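Local structure of 2,3-dihydroxybenzoate-AMP ligase (Mycobacterium smegmatis, 5KEI) at residues D44-S49 with R225-Y230. The protein belongs to the ANL superfamily of AMP-binding enzymes, with a large AMP-binding domain followed by a smaller C-terminal domain. Sequence-based numbering, arbitrary orientation.
Sequences DQLLDS and RTHQDY
The loop 44-49, which closes in a type I beta turn from Leu46 to Ser49, runs past the first turn of the helix that starts at His227, with the CA atoms of Leu47 and His227 5.1 Å apart. His227 meets two consecutive leucines, Leu46 over one face of its ring and the backbone N of Leu47 at the edge. Its CG lies anti to the carbonyl carbon (chi1 -64°), and the ring ND1 of His227 accepts a hydrogen bond from Leu47 N at 2.9 Å, almost straight (177°) and near the ring plane. ND1 is thereby an acceptor, consistent with a neutral ring protonated on NE2. Leu46 CD2 sits squarely over one face, 3.7 Å from the His227 ring centroid, a CH-pi contact. Gln228, bent at chi2, reaches Asp44 with both ends of its amide: Gln228 OE1 accepts a hydrogen bond from Asp44 N, which lies above the carbonyl plane, at 2.8 Å, and NE2 gives a bond to Asp44 OD1 of 2.9 Å. The carboxylate and amide planes are steeply inclined to each other, and this two-point grip fixes the rotation of the amide. Asp44 OD2 turns to a salt bridge with Arg37. Farther along the helix, Leu47 CD2 packs against the edge of the Tyr230 ring, 3.9 Å from Tyr230 CD2, while the phenol OH bonds to Asn258. The turn holds itself together at Leu46 O, which accepts hydrogen bonds from both N and OG of Ser49. Behind the interface, Thr226 and Asp229 form a capping box, and Asp229 OD2 accepts hydrogen bonds from NE and NH2 of Arg225, side-on, as part of a salt bridge. The contact ties the loop leading into helix 49-57 to the junction of edge strand 222-226 and helix 227-240, a capped strand-to-helix connection in the large AMP-binding domain of an ANL enzyme.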
loop_
_atom_site.group_PDB
_atom_site.type_symbol
_atom_site.label_atom_id
_atom_site.label_comp_id
_atom_site.label_asym_id
_atom_site.label_seq_id
_atom_site.Cartn_x
_atom_site.Cartn_y
_atom_site.Cartn_z
ATOM N N ASP A 44 -6.913 -20.977 0.743
ATOM C CA ASP A 44 -7.278 -21.447 -0.596
ATOM C C ASP A 44 -8.555 -20.846 -1.183
ATOM O O ASP A 44 -9.043 -21.316 -2.222
ATOM C CB ASP A 44 -7.404 -22.976 -0.580
ATOM C CG ASP A 44 -6.142 -23.654 -0.090
ATOM O OD1 ASP A 44 -5.035 -23.248 -0.521
ATOM O OD2 ASP A 44 -6.254 -24.577 0.740
ATOM N N GLN A 45 -9.100 -19.827 -0.525
ATOM C CA GLN A 45 -10.315 -19.185 -1.002
ATOM C C GLN A 45 -10.043 -17.803 -1.628
ATOM O O GLN A 45 -9.165 -17.039 -1.173
ATOM C CB GLN A 45 -11.325 -19.066 0.136
ATOM C CG GLN A 45 -11.730 -20.410 0.765
ATOM C CD GLN A 45 -12.463 -21.326 -0.211
ATOM O OE1 GLN A 45 -13.404 -20.906 -0.894
ATOM N NE2 GLN A 45 -12.033 -22.587 -0.278
ATOM N N LEU A 46 -10.794 -17.501 -2.683
ATOM C CA LEU A 46 -10.602 -16.282 -3.453
ATOM C C LEU A 46 -11.054 -15.085 -2.649
ATOM O O LEU A 46 -11.951 -15.220 -1.820
ATOM C CB LEU A 46 -11.377 -16.337 -4.773
ATOM C CG LEU A 46 -10.938 -17.310 -5.885
ATOM C CD1 LEU A 46 -11.738 -17.006 -7.131
ATOM C CD2 LEU A 46 -9.446 -17.254 -6.188
ATOM N N LEU A 47 -10.472 -13.917 -2.927
ATOM C CA LEU A 47 -10.797 -12.707 -2.188
ATOM C C LEU A 47 -12.302 -12.436 -2.157
ATOM O O LEU A 47 -12.837 -12.075 -1.107
ATOM C CB LEU A 47 -10.056 -11.490 -2.772
ATOM C CG LEU A 47 -10.132 -10.149 -2.030
ATOM C CD1 LEU A 47 -9.990 -10.325 -0.514
ATOM C CD2 LEU A 47 -9.062 -9.164 -2.549
ATOM N N ASP A 48 -12.993 -12.604 -3.287
ATOM C CA ASP A 48 -14.410 -12.234 -3.334
ATOM C C ASP A 48 -15.246 -13.126 -2.424
ATOM O O ASP A 48 -16.403 -12.815 -2.166
ATOM C CB ASP A 48 -15.007 -12.317 -4.748
ATOM C CG ASP A 48 -15.237 -13.775 -5.222
ATOM O OD1 ASP A 48 -14.249 -14.500 -5.469
ATOM O OD2 ASP A 48 -16.423 -14.206 -5.300
ATOM N N SER A 49 -14.676 -14.239 -1.962
ATOM C CA SER A 49 -15.425 -15.194 -1.145
ATOM C C SER A 49 -15.650 -14.646 0.251
ATOM O O SER A 49 -16.506 -15.156 0.993
ATOM C CB SER A 49 -14.704 -16.541 -1.046
ATOM O OG SER A 49 -13.638 -16.458 -0.112
ATOM N N ARG A 225 -0.998 -8.222 -4.253
ATOM C CA ARG A 225 -1.374 -9.002 -3.085
ATOM C C ARG A 225 -2.172 -10.173 -3.614
ATOM O O ARG A 225 -3.105 -10.004 -4.405
ATOM C CB ARG A 225 -2.165 -8.169 -2.069
ATOM C CG ARG A 225 -1.498 -6.836 -1.673
ATOM C CD ARG A 225 -0.264 -7.008 -0.770
ATOM N NE ARG A 225 -0.593 -7.842 0.389
ATOM C CZ ARG A 225 -0.758 -7.407 1.635
ATOM N NH1 ARG A 225 -0.587 -6.129 1.942
ATOM N NH2 ARG A 225 -1.069 -8.276 2.578
ATOM N N THR A 226 -1.768 -11.370 -3.226
ATOM C CA THR A 226 -2.463 -12.553 -3.687
ATOM C C THR A 226 -3.753 -12.736 -2.908
ATOM O O THR A 226 -3.942 -12.127 -1.851
ATOM C CB THR A 226 -1.590 -13.786 -3.534
ATOM O OG1 THR A 226 -1.366 -14.029 -2.140
ATOM C CG2 THR A 226 -0.270 -13.558 -4.214
ATOM N N HIS A 227 -4.646 -13.563 -3.444
ATOM C CA HIS A 227 -5.877 -13.929 -2.748
ATOM C C HIS A 227 -5.527 -14.516 -1.387
ATOM O O HIS A 227 -6.102 -14.131 -0.364
ATOM C CB HIS A 227 -6.701 -14.943 -3.556
ATOM C CG HIS A 227 -7.199 -14.428 -4.870
ATOM N ND1 HIS A 227 -8.432 -13.818 -5.016
ATOM C CD2 HIS A 227 -6.659 -14.469 -6.110
ATOM C CE1 HIS A 227 -8.613 -13.487 -6.277
ATOM N NE2 HIS A 227 -7.551 -13.873 -6.968
ATOM N N GLN A 228 -4.567 -15.436 -1.393
ATOM C CA GLN A 228 -4.158 -16.134 -0.183
ATOM C C GLN A 228 -3.770 -15.147 0.919
ATOM O O GLN A 228 -4.229 -15.266 2.068
ATOM C CB GLN A 228 -2.986 -17.079 -0.474
ATOM C CG GLN A 228 -3.290 -18.313 -1.377
ATOM C CD GLN A 228 -3.992 -19.465 -0.627
ATOM O OE1 GLN A 228 -4.713 -19.235 0.337
ATOM N NE2 GLN A 228 -3.759 -20.709 -1.070
ATOM N N ASP A 229 -2.929 -14.163 0.581
ATOM C CA ASP A 229 -2.305 -13.406 1.645
ATOM C C ASP A 229 -3.193 -12.245 2.059
ATOM O O ASP A 229 -3.143 -11.814 3.212
ATOM C CB ASP A 229 -0.897 -12.903 1.294
ATOM C CG ASP A 229 -0.879 -11.805 0.253
ATOM O OD1 ASP A 229 -0.828 -12.096 -0.944
ATOM O OD2 ASP A 229 -0.996 -10.624 0.650
ATOM N N TYR A 230 -4.052 -11.783 1.155
ATOM C CA TYR A 230 -4.893 -10.628 1.457
ATOM C C TYR A 230 -6.101 -11.060 2.307
ATOM O O TYR A 230 -6.512 -10.338 3.218
ATOM C CB TYR A 230 -5.317 -9.898 0.159
ATOM C CG TYR A 230 -5.463 -8.413 0.433
ATOM C CD1 TYR A 230 -4.354 -7.726 0.938
ATOM C CD2 TYR A 230 -6.592 -7.669 0.106
ATOM C CE1 TYR A 230 -4.369 -6.391 1.197
ATOM C CE2 TYR A 230 -6.610 -6.259 0.359
ATOM C CZ TYR A 230 -5.479 -5.644 0.912
ATOM O OH TYR A 230 -5.382 -4.305 1.203
#